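Long-range contacts in GTN Reductase (Agrobacterium tumefaciens, PDB 4JIP), which binds flavin mononucleotide and is probably an NAD(P)H-dependent flavin oxidoreductase of the Old Yellow Enzyme family, named for reduction of glyceryl trinitrate: residues 25-30 with 354-359; 96-101 with 173-178; 179-184 with 235-240. All coordinates share one frame; numbering follows the deposited sequence.

Contact 1. Residues 25-30 with 354-359; sequences TRNRSP and TFYGGG. With FMN (flavin mononucleotide), chain B; HBA (p-hydroxybenzaldehyde), chain C.
Arg-26 and Arg-28 both turn the edges of their guanidinium groups to the backbone carbonyls of 354-359. The chain of Arg-26 bends at chi2 and chi3 (-53° and -54°), which folds the head back to the other segment. NE then meets Phe-355 O at 2.7 Å, on a lone pair in the carbonyl plane. NH1 of Arg-26 bonds Thr-354 O at 3.1 Å. Arg-28 is instead extended from CG to NE. It reaches the same two carbonyls, with NH2 on Thr-354 O and NH1 on Phe-355 O. Its NE adds a bond to Gly-359 O at 2.8 Å. The two arginines approach Thr-354 O from opposite faces of its plane. Arg-28 also has Gly-357 O over one face of its guanidinium. Each of the two shared carbonyls is thus gripped by both positive groups.

Gly-357 N bonds back to Arg-26 O at 2.8 Å. Asn-27 and Tyr-356 cross obliquely, with OD1 of Asn-27 at the ring edge, 3.2 Å from Tyr-356 CD1. The amide nitrogen of Asn-27 turns elsewhere, to Ala-66 O. Thr-25 N donates to FMN N5 at 2.9 Å, and Tyr-356 CE1 lies 3.3 Å from HBA O1'. The arrangement ties the loop after the first barrel strand to the C-terminal tail beside the flavin, at the active-site end of an FMN-binding TIM barrel.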
loop_
_atom_site.group_PDB
_atom_site.type_symbol
_atom_site.label_atom_id
_atom_site.label_comp_id
_atom_site.label_asym_id
_atom_site.label_seq_id
_atom_site.Cartn_x
_atom_site.Cartn_y
_atom_site.Cartn_z
ATOM N N THR A 25 -3.286 -5.439 -5.545
ATOM C CA THR A 25 -2.599 -6.628 -6.060
ATOM C C THR A 25 -3.518 -7.408 -7.004
ATOM O O THR A 25 -4.599 -7.841 -6.598
ATOM C CB THR A 25 -2.166 -7.559 -4.888
ATOM O OG1 THR A 25 -1.230 -6.872 -4.051
ATOM C CG2 THR A 25 -1.527 -8.844 -5.401
ATOM N N ARG A 26 -3.084 -7.579 -8.254
ATOM C CA ARG A 26 -3.886 -8.245 -9.295
ATOM C C ARG A 26 -3.191 -9.487 -9.882
ATOM O O ARG A 26 -3.803 -10.257 -10.635
ATOM C CB ARG A 26 -4.228 -7.267 -10.431
ATOM C CG ARG A 26 -4.863 -5.950 -9.992
ATOM C CD ARG A 26 -6.078 -6.176 -9.100
ATOM N NE ARG A 26 -7.049 -7.058 -9.739
ATOM C CZ ARG A 26 -7.982 -6.650 -10.599
ATOM N NH1 ARG A 26 -8.822 -7.526 -11.138
ATOM N NH2 ARG A 26 -8.082 -5.366 -10.922
ATOM N N ASN A 27 -1.915 -9.665 -9.537
ATOM C CA ASN A 27 -1.128 -10.809 -9.987
ATOM C C ASN A 27 -1.184 -11.017 -11.495
ATOM O O ASN A 27 -1.528 -12.095 -11.957
ATOM C CB ASN A 27 -1.601 -12.093 -9.302
ATOM C CG ASN A 27 -1.835 -11.915 -7.829
ATOM O OD1 ASN A 27 -2.959 -11.645 -7.398
ATOM N ND2 ASN A 27 -0.771 -12.063 -7.035
ATOM N N ARG A 28 -0.861 -9.986 -12.261
ATOM C CA ARG A 28 -0.884 -10.097 -13.711
ATOM C C ARG A 28 0.383 -9.536 -14.336
ATOM O O ARG A 28 0.349 -8.999 -15.442
ATOM C CB ARG A 28 -2.116 -9.394 -14.283
ATOM C CG ARG A 28 -3.425 -10.167 -14.121
ATOM C CD ARG A 28 -4.590 -9.231 -14.387
ATOM N NE ARG A 28 -5.881 -9.894 -14.528
ATOM C CZ ARG A 28 -6.712 -10.154 -13.524
ATOM N NH1 ARG A 28 -6.382 -9.837 -12.275
ATOM N NH2 ARG A 28 -7.873 -10.744 -13.768
ATOM N N SER A 29 1.496 -9.656 -13.619
ATOM C CA SER A 29 2.783 -9.237 -14.156
ATOM C C SER A 29 3.828 -10.341 -13.953
ATOM O O SER A 29 4.715 -10.211 -13.107
ATOM C CB SER A 29 3.243 -7.929 -13.501
ATOM O OG SER A 29 2.229 -6.932 -13.538
ATOM N N PRO A 30 3.716 -11.439 -14.727
ATOM C CA PRO A 30 4.621 -12.589 -14.570
ATOM C C PRO A 30 6.066 -12.207 -14.864
ATOM O O PRO A 30 6.319 -11.427 -15.787
ATOM C CB PRO A 30 4.104 -13.598 -15.604
ATOM C CG PRO A 30 3.333 -12.789 -16.594
ATOM C CD PRO A 30 2.741 -11.646 -15.816
ATOM N N THR A 354 -12.178 -12.837 -10.132
ATOM C CA THR A 354 -11.167 -12.373 -11.077
ATOM C C THR A 354 -10.276 -11.272 -10.506
ATOM O O THR A 354 -9.627 -10.540 -11.252
ATOM C CB THR A 354 -11.768 -11.959 -12.451
ATOM O OG1 THR A 354 -12.882 -11.080 -12.260
ATOM C CG2 THR A 354 -12.218 -13.190 -13.227
ATOM N N PHE A 355 -10.241 -11.159 -9.184
ATOM C CA PHE A 355 -9.336 -10.208 -8.536
ATOM C C PHE A 355 -7.879 -10.562 -8.828
ATOM O O PHE A 355 -7.081 -9.702 -9.201
ATOM C CB PHE A 355 -9.567 -10.167 -7.021
ATOM C CG PHE A 355 -10.792 -9.387 -6.608
ATOM C CD1 PHE A 355 -11.601 -8.775 -7.561
ATOM C CD2 PHE A 355 -11.126 -9.255 -5.262
ATOM C CE1 PHE A 355 -12.727 -8.054 -7.180
ATOM C CE2 PHE A 355 -12.247 -8.537 -4.872
ATOM C CZ PHE A 355 -13.050 -7.935 -5.831
ATOM N N TYR A 356 -7.555 -11.841 -8.682
ATOM C CA TYR A 356 -6.172 -12.301 -8.718
ATOM C C TYR A 356 -5.848 -13.187 -9.919
ATOM O O TYR A 356 -6.570 -14.148 -10.202
ATOM C CB TYR A 356 -5.868 -13.073 -7.436
ATOM C CG TYR A 356 -6.332 -12.365 -6.193
ATOM C CD1 TYR A 356 -5.649 -11.255 -5.712
ATOM C CD2 TYR A 356 -7.454 -12.796 -5.500
ATOM C CE1 TYR A 356 -6.061 -10.602 -4.574
ATOM C CE2 TYR A 356 -7.879 -12.141 -4.353
ATOM C CZ TYR A 356 -7.173 -11.044 -3.897
ATOM O OH TYR A 356 -7.570 -10.377 -2.760
ATOM N N GLY A 357 -4.751 -12.873 -10.606
ATOM C CA GLY A 357 -4.296 -13.680 -11.725
ATOM C C GLY A 357 -5.239 -13.696 -12.921
ATOM O O GLY A 357 -6.315 -13.098 -12.891
ATOM N N GLY A 358 -4.827 -14.392 -13.974
ATOM C CA GLY A 358 -5.611 -14.474 -15.189
ATOM C C GLY A 358 -5.178 -13.463 -16.233
ATOM O O GLY A 358 -3.998 -13.127 -16.329
ATOM N N GLY A 359 -6.144 -12.985 -17.014
ATOM C CA GLY A 359 -5.887 -12.057 -18.102
ATOM C C GLY A 359 -6.818 -10.856 -18.072
ATOM O O GLY A 359 -7.149 -10.351 -17.003
HETATM N N1 FMN B . -3.813 -3.028 -0.103
HETATM C C2 FMN B . -2.470 -2.695 -0.188
HETATM O O2 FMN B . -1.962 -1.904 0.613
HETATM N N3 FMN B . -1.674 -3.290 -1.140
HETATM C C4 FMN B . -2.226 -4.158 -2.057
HETATM O O4 FMN B . -1.508 -4.671 -2.914
HETATM C C4A FMN B . -3.569 -4.511 -1.959
HETATM N N5 FMN B . -4.114 -5.441 -2.814
HETATM C C5A FMN B . -5.477 -5.699 -2.814
HETATM C C6 FMN B . -6.042 -6.500 -3.806
HETATM C C7 FMN B . -7.410 -6.725 -3.826
HETATM C C7M FMN B . -7.998 -7.618 -4.879
HETATM C C8 FMN B . -8.226 -6.142 -2.863
HETATM C C8M FMN B . -9.707 -6.397 -2.867
HETATM C C9 FMN B . -7.664 -5.335 -1.880
HETATM C C9A FMN B . -6.288 -5.094 -1.858
HETATM N N10 FMN B . -5.714 -4.248 -0.917
HETATM C C10 FMN B . -4.371 -3.924 -0.995
HETATM C "C1'" FMN B . -6.574 -3.514 0.076
HETATM C "C2'" FMN B . -7.268 -2.297 -0.546
HETATM O "O2'" FMN B . -6.315 -1.322 -0.900
HETATM C "C3'" FMN B . -8.284 -1.685 0.412
HETATM O "O3'" FMN B . -7.649 -1.468 1.652
HETATM C "C4'" FMN B . -9.494 -2.598 0.606
HETATM O "O4'" FMN B . -9.919 -3.045 -0.664
HETATM C "C5'" FMN B . -10.654 -1.882 1.302
HETATM O "O5'" FMN B . -11.044 -0.812 0.476
HETATM P P FMN B . -12.463 -0.795 -0.299
HETATM O O1P FMN B . -12.558 0.542 -0.981
HETATM O O2P FMN B . -12.501 -1.914 -1.312
HETATM O O3P FMN B . -13.588 -0.967 0.691
HETATM C "C1'" HBA C . -4.673 -8.843 -1.141
HETATM O "O1'" HBA C . -4.252 -9.575 -2.038
HETATM C C1 HBA C . -3.799 -7.826 -0.468
HETATM C C2 HBA C . -2.458 -7.680 -0.793
HETATM C C3 HBA C . -1.691 -6.718 -0.147
HETATM C C4 HBA C . -2.255 -5.902 0.820
HETATM C C5 HBA C . -3.590 -6.054 1.147
HETATM C C6 HBA C . -4.357 -7.008 0.495
HETATM O O4 HBA C . -1.494 -4.957 1.472
HETATM O O HOH W 1 -9.016 -13.225 -15.700
#

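Contact 2. Residues 96-101 with 173-178; sequences AQIWHV and DGVEIH. With FMN (flavin mononucleotide), chain B; HBA (p-hydroxybenzaldehyde), chain C.
Ala-96 starts the pairing with Val-175. Its N donates to Gly-174 O at 3.1 Å, and its O accepts from Glu-176 N at 2.9 Å. Gln-97 comes next and turns into the barrel. CG lies anti to the backbone N (chi1 -174°), and the extended chain carries the amide to the flavin. NE2 donates to FMN O2 at 2.8 Å in a nearly straight bond, while OE1 accepts from FMN N3. This two-point grip on the pyrimidine end fixes the rotation of the amide. The same amide stacks on the His-178 ring, with planes 9° apart and NE2 over one face. Glu-176 lies alongside Gln-97 and points the same way; its OE1 bonds His-265.

These are neighbouring parallel strands, the third and fourth of the eight in the TIM barrel. Ile-98 points to the outer side, toward helices 150-169 and 204-222. Its CG2 packs on Val-175 CG1 at 4.1 Å, and its CD1 meets Ile-177 CG1. Ile-98 O accepts from His-178 N at 3.2 Å. Trp-99 runs beside His-178, and the planes of its five-membered ring and the imidazole are near parallel at 17°. The two rings are displaced, with little overlap, and Trp-99 NE1 comes within 3.2 Å of His-178 CD2. His-178 NE2 donates to HBA O4 at 2.5 Å, with the ligand oxygen near the imidazole plane.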
loop_
_atom_site.group_PDB
_atom_site.type_symbol
_atom_site.label_atom_id
_atom_site.label_comp_id
_atom_site.label_asym_id
_atom_site.label_seq_id
_atom_site.Cartn_x
_atom_site.Cartn_y
_atom_site.Cartn_z
ATOM N N ALA A 96 4.020 4.673 -6.692
ATOM C CA ALA A 96 4.305 3.248 -6.566
ATOM C C ALA A 96 4.256 2.833 -5.098
ATOM O O ALA A 96 4.922 3.443 -4.263
ATOM C CB ALA A 96 5.677 2.943 -7.153
ATOM N N GLN A 97 3.477 1.803 -4.777
ATOM C CA GLN A 97 3.464 1.297 -3.405
ATOM C C GLN A 97 4.625 0.323 -3.195
ATOM O O GLN A 97 4.485 -0.883 -3.439
ATOM C CB GLN A 97 2.129 0.627 -3.037
ATOM C CG GLN A 97 2.056 0.237 -1.551
ATOM C CD GLN A 97 0.835 -0.594 -1.166
ATOM O OE1 GLN A 97 0.475 -1.552 -1.847
ATOM N NE2 GLN A 97 0.202 -0.228 -0.051
ATOM N N ILE A 98 5.769 0.849 -2.755
ATOM C CA ILE A 98 6.953 0.009 -2.546
ATOM C C ILE A 98 6.775 -0.943 -1.358
ATOM O O ILE A 98 6.437 -0.538 -0.246
ATOM C CB ILE A 98 8.268 0.819 -2.435
ATOM C CG1 ILE A 98 8.249 1.759 -1.222
ATOM C CG2 ILE A 98 8.514 1.597 -3.721
ATOM C CD1 ILE A 98 9.562 2.484 -1.014
ATOM N N TRP A 99 7.030 -2.213 -1.616
ATOM C CA TRP A 99 6.516 -3.283 -0.782
ATOM C C TRP A 99 7.622 -4.217 -0.274
ATOM O O TRP A 99 8.594 -4.496 -0.971
ATOM C CB TRP A 99 5.521 -4.084 -1.626
ATOM C CG TRP A 99 4.547 -4.912 -0.864
ATOM C CD1 TRP A 99 4.318 -4.886 0.475
ATOM C CD2 TRP A 99 3.657 -5.893 -1.410
ATOM N NE1 TRP A 99 3.335 -5.788 0.802
ATOM C CE2 TRP A 99 2.916 -6.424 -0.337
ATOM C CE3 TRP A 99 3.415 -6.376 -2.704
ATOM C CZ2 TRP A 99 1.947 -7.414 -0.515
ATOM C CZ3 TRP A 99 2.447 -7.356 -2.879
ATOM C CH2 TRP A 99 1.727 -7.864 -1.789
ATOM N N HIS A 100 7.467 -4.695 0.952
ATOM C CA HIS A 100 8.202 -5.869 1.394
ATOM C C HIS A 100 7.269 -6.666 2.291
ATOM O O HIS A 100 6.837 -6.188 3.349
ATOM C CB HIS A 100 9.499 -5.513 2.124
ATOM C CG HIS A 100 10.435 -6.669 2.283
ATOM N ND1 HIS A 100 10.047 -7.878 2.829
ATOM C CD2 HIS A 100 11.749 -6.812 1.963
ATOM C CE1 HIS A 100 11.077 -8.705 2.839
ATOM N NE2 HIS A 100 12.117 -8.087 2.322
ATOM N N VAL A 101 6.956 -7.881 1.856
ATOM C CA VAL A 101 5.955 -8.708 2.515
ATOM C C VAL A 101 6.405 -9.304 3.840
ATOM O O VAL A 101 5.579 -9.766 4.624
ATOM C CB VAL A 101 5.497 -9.856 1.603
ATOM C CG1 VAL A 101 4.919 -9.305 0.317
ATOM C CG2 VAL A 101 6.666 -10.782 1.304
ATOM N N ASP A 173 5.276 9.699 -9.702
ATOM C CA ASP A 173 5.187 11.011 -9.081
ATOM C C ASP A 173 5.718 10.960 -7.650
ATOM O O ASP A 173 6.032 11.993 -7.048
ATOM C CB ASP A 173 3.744 11.507 -9.116
ATOM C CG ASP A 173 3.265 11.785 -10.532
ATOM O OD1 ASP A 173 3.775 12.762 -11.127
ATOM O OD2 ASP A 173 2.399 11.033 -11.045
ATOM N N GLY A 174 5.840 9.741 -7.128
ATOM C CA GLY A 174 6.403 9.503 -5.816
ATOM C C GLY A 174 6.141 8.063 -5.415
ATOM O O GLY A 174 5.805 7.226 -6.257
ATOM N N VAL A 175 6.296 7.769 -4.130
ATOM C CA VAL A 175 5.986 6.437 -3.623
ATOM C C VAL A 175 5.107 6.467 -2.377
ATOM O O VAL A 175 5.104 7.436 -1.616
ATOM C CB VAL A 175 7.258 5.641 -3.291
ATOM C CG1 VAL A 175 8.173 5.563 -4.500
ATOM C CG2 VAL A 175 7.980 6.261 -2.113
ATOM N N GLU A 176 4.352 5.393 -2.194
ATOM C CA GLU A 176 3.679 5.123 -0.941
ATOM C C GLU A 176 4.395 3.960 -0.284
ATOM O O GLU A 176 4.442 2.864 -0.845
ATOM C CB GLU A 176 2.230 4.728 -1.188
ATOM C CG GLU A 176 1.528 4.215 0.064
ATOM C CD GLU A 176 0.035 4.039 -0.123
ATOM O OE1 GLU A 176 -0.665 5.045 -0.360
ATOM O OE2 GLU A 176 -0.444 2.889 -0.031
ATOM N N ILE A 177 4.967 4.188 0.892
ATOM C CA ILE A 177 5.588 3.102 1.635
ATOM C C ILE A 177 4.519 2.197 2.229
ATOM O O ILE A 177 3.721 2.634 3.060
ATOM C CB ILE A 177 6.490 3.615 2.767
ATOM C CG1 ILE A 177 7.709 4.354 2.200
ATOM C CG2 ILE A 177 6.939 2.457 3.645
ATOM C CD1 ILE A 177 8.448 5.181 3.240
ATOM N N HIS A 178 4.496 0.939 1.799
ATOM C CA HIS A 178 3.547 -0.022 2.354
ATOM C C HIS A 178 3.976 -0.433 3.775
ATOM O O HIS A 178 4.908 -1.221 3.957
ATOM C CB HIS A 178 3.407 -1.252 1.443
ATOM C CG HIS A 178 2.209 -2.095 1.744
ATOM N ND1 HIS A 178 1.492 -1.998 2.922
ATOM C CD2 HIS A 178 1.586 -3.058 1.011
ATOM C CE1 HIS A 178 0.492 -2.858 2.900
ATOM N NE2 HIS A 178 0.526 -3.512 1.758
HETATM N N1 FMN B . -3.813 -3.028 -0.103
HETATM C C2 FMN B . -2.470 -2.695 -0.188
HETATM O O2 FMN B . -1.962 -1.904 0.613
HETATM N N3 FMN B . -1.674 -3.290 -1.140
HETATM C C4 FMN B . -2.226 -4.158 -2.057
HETATM O O4 FMN B . -1.508 -4.671 -2.914
HETATM C C4A FMN B . -3.569 -4.511 -1.959
HETATM N N5 FMN B . -4.114 -5.441 -2.814
HETATM C C5A FMN B . -5.477 -5.699 -2.814
HETATM C C6 FMN B . -6.042 -6.500 -3.806
HETATM C C7 FMN B . -7.410 -6.725 -3.826
HETATM C C7M FMN B . -7.998 -7.618 -4.879
HETATM C C8 FMN B . -8.226 -6.142 -2.863
HETATM C C8M FMN B . -9.707 -6.397 -2.867
HETATM C C9 FMN B . -7.664 -5.335 -1.880
HETATM C C9A FMN B . -6.288 -5.094 -1.858
HETATM N N10 FMN B . -5.714 -4.248 -0.917
HETATM C C10 FMN B . -4.371 -3.924 -0.995
HETATM C "C1'" FMN B . -6.574 -3.514 0.076
HETATM C "C2'" FMN B . -7.268 -2.297 -0.546
HETATM O "O2'" FMN B . -6.315 -1.322 -0.900
HETATM C "C3'" FMN B . -8.284 -1.685 0.412
HETATM O "O3'" FMN B . -7.649 -1.468 1.652
HETATM C "C4'" FMN B . -9.494 -2.598 0.606
HETATM O "O4'" FMN B . -9.919 -3.045 -0.664
HETATM C "C5'" FMN B . -10.654 -1.882 1.302
HETATM O "O5'" FMN B . -11.044 -0.812 0.476
HETATM P P FMN B . -12.463 -0.795 -0.299
HETATM O O1P FMN B . -12.558 0.542 -0.981
HETATM O O2P FMN B . -12.501 -1.914 -1.312
HETATM O O3P FMN B . -13.588 -0.967 0.691
HETATM C "C1'" HBA C . -4.673 -8.843 -1.141
HETATM O "O1'" HBA C . -4.252 -9.575 -2.038
HETATM C C1 HBA C . -3.799 -7.826 -0.468
HETATM C C2 HBA C . -2.458 -7.680 -0.793
HETATM C C3 HBA C . -1.691 -6.718 -0.147
HETATM C C4 HBA C . -2.255 -5.902 0.820
HETATM C C5 HBA C . -3.590 -6.054 1.147
HETATM C C6 HBA C . -4.357 -7.008 0.495
HETATM O O4 HBA C . -1.494 -4.957 1.472
HETATM O O HOH W 2 7.023 -1.712 2.182
HETATM O O HOH W 3 5.988 -3.642 4.794
#

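Contact 3. Residues 179-184 with 235-240; sequences AANGYL and TPANDI. With HBA (p-hydroxybenzaldehyde), chain C; FMN (flavin mononucleotide), chain B.
Asn-181 and Gly-182 form the middle of a type I' beta turn from Ala-180 to Tyr-183, closed by Tyr-183 N to Ala-180 O. Opposite them, the irregular loop 235-240 brings Ala-237 and Asn-238 nearest, with CA atoms 5.2 Å apart for Asn-181 and Ala-237. Both turn residues have positive phi. Gly-182 sits close under the opposite loop, and Ile-240 CD1 packs on its CA at 3.6 Å. A water bridges Gly-182 O and Asn-238 O.

Asn-238 makes the direct polar link. Its CG is anti to the carbonyl carbon (chi1 -66°), and ND2 donates to Asn-181 O at 2.8 Å, nearly along the C=O axis. Thr-235 CG2 rests against Asn-181 CA, 3.9 Å away. Asn-181 sends its own amide the other way. ND2 donates to HBA O4 at 2.9 Å in an almost straight bond, while OD1 is held by Thr-271. Tyr-183 puts its ring edge to the same ligand oxygen, with CE2 3.1 Å from O4, and its OH bonds Tyr-65. The His-178/Asn-181 pair gripping the phenol oxygen is characteristic of the ligand site of Old Yellow Enzyme relatives, built on loops that follow TIM-barrel strands.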
loop_
_atom_site.group_PDB
_atom_site.type_symbol
_atom_site.label_atom_id
_atom_site.label_comp_id
_atom_site.label_asym_id
_atom_site.label_seq_id
_atom_site.Cartn_x
_atom_site.Cartn_y
_atom_site.Cartn_z
ATOM N N ALA A 179 3.284 0.111 4.770
ATOM C CA ALA A 179 3.559 -0.180 6.173
ATOM C C ALA A 179 2.307 -0.763 6.825
ATOM O O ALA A 179 2.118 -0.672 8.041
ATOM C CB ALA A 179 4.002 1.085 6.909
ATOM N N ALA A 180 1.457 -1.372 6.007
ATOM C CA ALA A 180 0.149 -1.783 6.479
ATOM C C ALA A 180 -0.076 -3.279 6.308
ATOM O O ALA A 180 0.803 -4.001 5.842
ATOM C CB ALA A 180 -0.937 -0.988 5.754
ATOM N N ASN A 181 -1.257 -3.727 6.717
ATOM C CA ASN A 181 -1.764 -5.056 6.394
ATOM C C ASN A 181 -0.864 -6.245 6.771
ATOM O O ASN A 181 -0.796 -7.242 6.045
ATOM C CB ASN A 181 -2.165 -5.098 4.912
ATOM C CG ASN A 181 -3.239 -4.074 4.576
ATOM O OD1 ASN A 181 -4.032 -3.684 5.443
ATOM N ND2 ASN A 181 -3.270 -3.629 3.322
ATOM N N GLY A 182 -0.175 -6.134 7.903
ATOM C CA GLY A 182 0.604 -7.245 8.419
ATOM C C GLY A 182 1.867 -7.600 7.643
ATOM O O GLY A 182 2.400 -8.703 7.800
ATOM N N TYR A 183 2.362 -6.685 6.813
ATOM C CA TYR A 183 3.608 -6.953 6.091
ATOM C C TYR A 183 4.836 -6.565 6.912
ATOM O O TYR A 183 4.700 -6.276 8.103
ATOM C CB TYR A 183 3.581 -6.339 4.691
ATOM C CG TYR A 183 2.499 -6.998 3.878
ATOM C CD1 TYR A 183 2.647 -8.300 3.429
ATOM C CD2 TYR A 183 1.295 -6.349 3.630
ATOM C CE1 TYR A 183 1.641 -8.923 2.722
ATOM C CE2 TYR A 183 0.286 -6.965 2.924
ATOM C CZ TYR A 183 0.464 -8.248 2.475
ATOM O OH TYR A 183 -0.541 -8.858 1.775
ATOM N N LEU A 184 6.018 -6.588 6.294
ATOM C CA LEU A 184 7.290 -6.481 7.029
ATOM C C LEU A 184 7.339 -5.366 8.070
ATOM O O LEU A 184 7.638 -5.618 9.244
ATOM C CB LEU A 184 8.480 -6.317 6.081
ATOM C CG LEU A 184 9.817 -6.183 6.821
ATOM C CD1 LEU A 184 10.099 -7.447 7.643
ATOM C CD2 LEU A 184 10.962 -5.884 5.867
ATOM N N THR A 235 -5.919 -3.481 11.739
ATOM C CA THR A 235 -6.230 -4.556 10.811
ATOM C C THR A 235 -5.719 -5.928 11.293
ATOM O O THR A 235 -4.618 -6.047 11.841
ATOM C CB THR A 235 -5.701 -4.258 9.394
ATOM O OG1 THR A 235 -6.279 -5.184 8.470
ATOM C CG2 THR A 235 -4.181 -4.375 9.349
ATOM N N PRO A 236 -6.550 -6.961 11.114
ATOM C CA PRO A 236 -6.227 -8.354 11.435
ATOM C C PRO A 236 -5.608 -9.061 10.239
ATOM O O PRO A 236 -5.279 -10.241 10.361
ATOM C CB PRO A 236 -7.597 -8.955 11.727
ATOM C CG PRO A 236 -8.511 -8.200 10.791
ATOM C CD PRO A 236 -7.971 -6.793 10.771
ATOM N N ALA A 237 -5.481 -8.356 9.114
ATOM C CA ALA A 237 -4.872 -8.893 7.893
ATOM C C ALA A 237 -3.577 -9.622 8.196
ATOM O O ALA A 237 -2.732 -9.108 8.936
ATOM C CB ALA A 237 -4.606 -7.768 6.874
ATOM N N ASN A 238 -3.442 -10.821 7.626
ATOM C CA ASN A 238 -2.232 -11.620 7.746
ATOM C C ASN A 238 -1.832 -11.952 9.193
ATOM O O ASN A 238 -0.648 -11.900 9.559
ATOM C CB ASN A 238 -1.099 -10.954 6.970
ATOM C CG ASN A 238 -1.363 -10.948 5.469
ATOM O OD1 ASN A 238 -1.545 -12.002 4.861
ATOM N ND2 ASN A 238 -1.433 -9.758 4.879
ATOM N N ASP A 239 -2.845 -12.269 10.003
ATOM C CA ASP A 239 -2.659 -12.936 11.295
ATOM C C ASP A 239 -1.932 -12.064 12.311
ATOM O O ASP A 239 -1.389 -12.567 13.291
ATOM C CB ASP A 239 -1.914 -14.259 11.094
ATOM C CG ASP A 239 -2.160 -15.256 12.217
ATOM O OD1 ASP A 239 -3.228 -15.196 12.856
ATOM O OD2 ASP A 239 -1.281 -16.108 12.452
ATOM N N ILE A 240 -1.936 -10.754 12.073
ATOM C CA ILE A 240 -1.236 -9.811 12.940
ATOM C C ILE A 240 -2.160 -9.258 14.034
ATOM O O ILE A 240 -3.386 -9.203 13.847
ATOM C CB ILE A 240 -0.586 -8.668 12.105
ATOM C CG1 ILE A 240 0.606 -8.047 12.845
ATOM C CG2 ILE A 240 -1.614 -7.634 11.679
ATOM C CD1 ILE A 240 1.585 -7.348 11.928
HETATM C "C1'" HBA C . -4.673 -8.843 -1.141
HETATM O "O1'" HBA C . -4.252 -9.575 -2.038
HETATM C C1 HBA C . -3.799 -7.826 -0.468
HETATM C C2 HBA C . -2.458 -7.680 -0.793
HETATM C C3 HBA C . -1.691 -6.718 -0.147
HETATM C C4 HBA C . -2.255 -5.902 0.820
HETATM C C5 HBA C . -3.590 -6.054 1.147
HETATM C C6 HBA C . -4.357 -7.008 0.495
HETATM O O4 HBA C . -1.494 -4.957 1.472
HETATM N N1 FMN B . -3.813 -3.028 -0.103
HETATM C C2 FMN B . -2.470 -2.695 -0.188
HETATM O O2 FMN B . -1.962 -1.904 0.613
HETATM N N3 FMN B . -1.674 -3.290 -1.140
HETATM C C4 FMN B . -2.226 -4.158 -2.057
HETATM O O4 FMN B . -1.508 -4.671 -2.914
HETATM C C4A FMN B . -3.569 -4.511 -1.959
HETATM N N5 FMN B . -4.114 -5.441 -2.814
HETATM C C5A FMN B . -5.477 -5.699 -2.814
HETATM C C6 FMN B . -6.042 -6.500 -3.806
HETATM C C7 FMN B . -7.410 -6.725 -3.826
HETATM C C7M FMN B . -7.998 -7.618 -4.879
HETATM C C8 FMN B . -8.226 -6.142 -2.863
HETATM C C8M FMN B . -9.707 -6.397 -2.867
HETATM C C9 FMN B . -7.664 -5.335 -1.880
HETATM C C9A FMN B . -6.288 -5.094 -1.858
HETATM N N10 FMN B . -5.714 -4.248 -0.917
HETATM C C10 FMN B . -4.371 -3.924 -0.995
HETATM C "C1'" FMN B . -6.574 -3.514 0.076
HETATM C "C2'" FMN B . -7.268 -2.297 -0.546
HETATM O "O2'" FMN B . -6.315 -1.322 -0.900
HETATM C "C3'" FMN B . -8.284 -1.685 0.412
HETATM O "O3'" FMN B . -7.649 -1.468 1.652
HETATM C "C4'" FMN B . -9.494 -2.598 0.606
HETATM O "O4'" FMN B . -9.919 -3.045 -0.664
HETATM C "C5'" FMN B . -10.654 -1.882 1.302
HETATM O "O5'" FMN B . -11.044 -0.812 0.476
HETATM P P FMN B . -12.463 -0.795 -0.299
HETATM O O1P FMN B . -12.558 0.542 -0.981
HETATM O O2P FMN B . -12.501 -1.914 -1.312
HETATM O O3P FMN B . -13.588 -0.967 0.691
HETATM O O HOH W 4 1.998 -10.748 9.558
#

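In the fold
Contact 2 is the core of the three, near the chain centre, with every touching residue buried. Contacts 1 and 3 lie farther from the centre but are still mostly buried, and they join loops rather than strands. Contact 2 combines strand pairing with apolar packing on its outer side. Contact 1 relies on arginines bonded to backbone carbonyls, whereas contact 3 has a single direct hydrogen bond, a water bridge and light apolar packing. Contact 3 takes up the chain where strand 174-178 of contact 2 ends. These two also touch through Trp-99 and Tyr-183. Contact 1 meets contact 2 through Thr-25 and Trp-99. All three reach FMN and HBA.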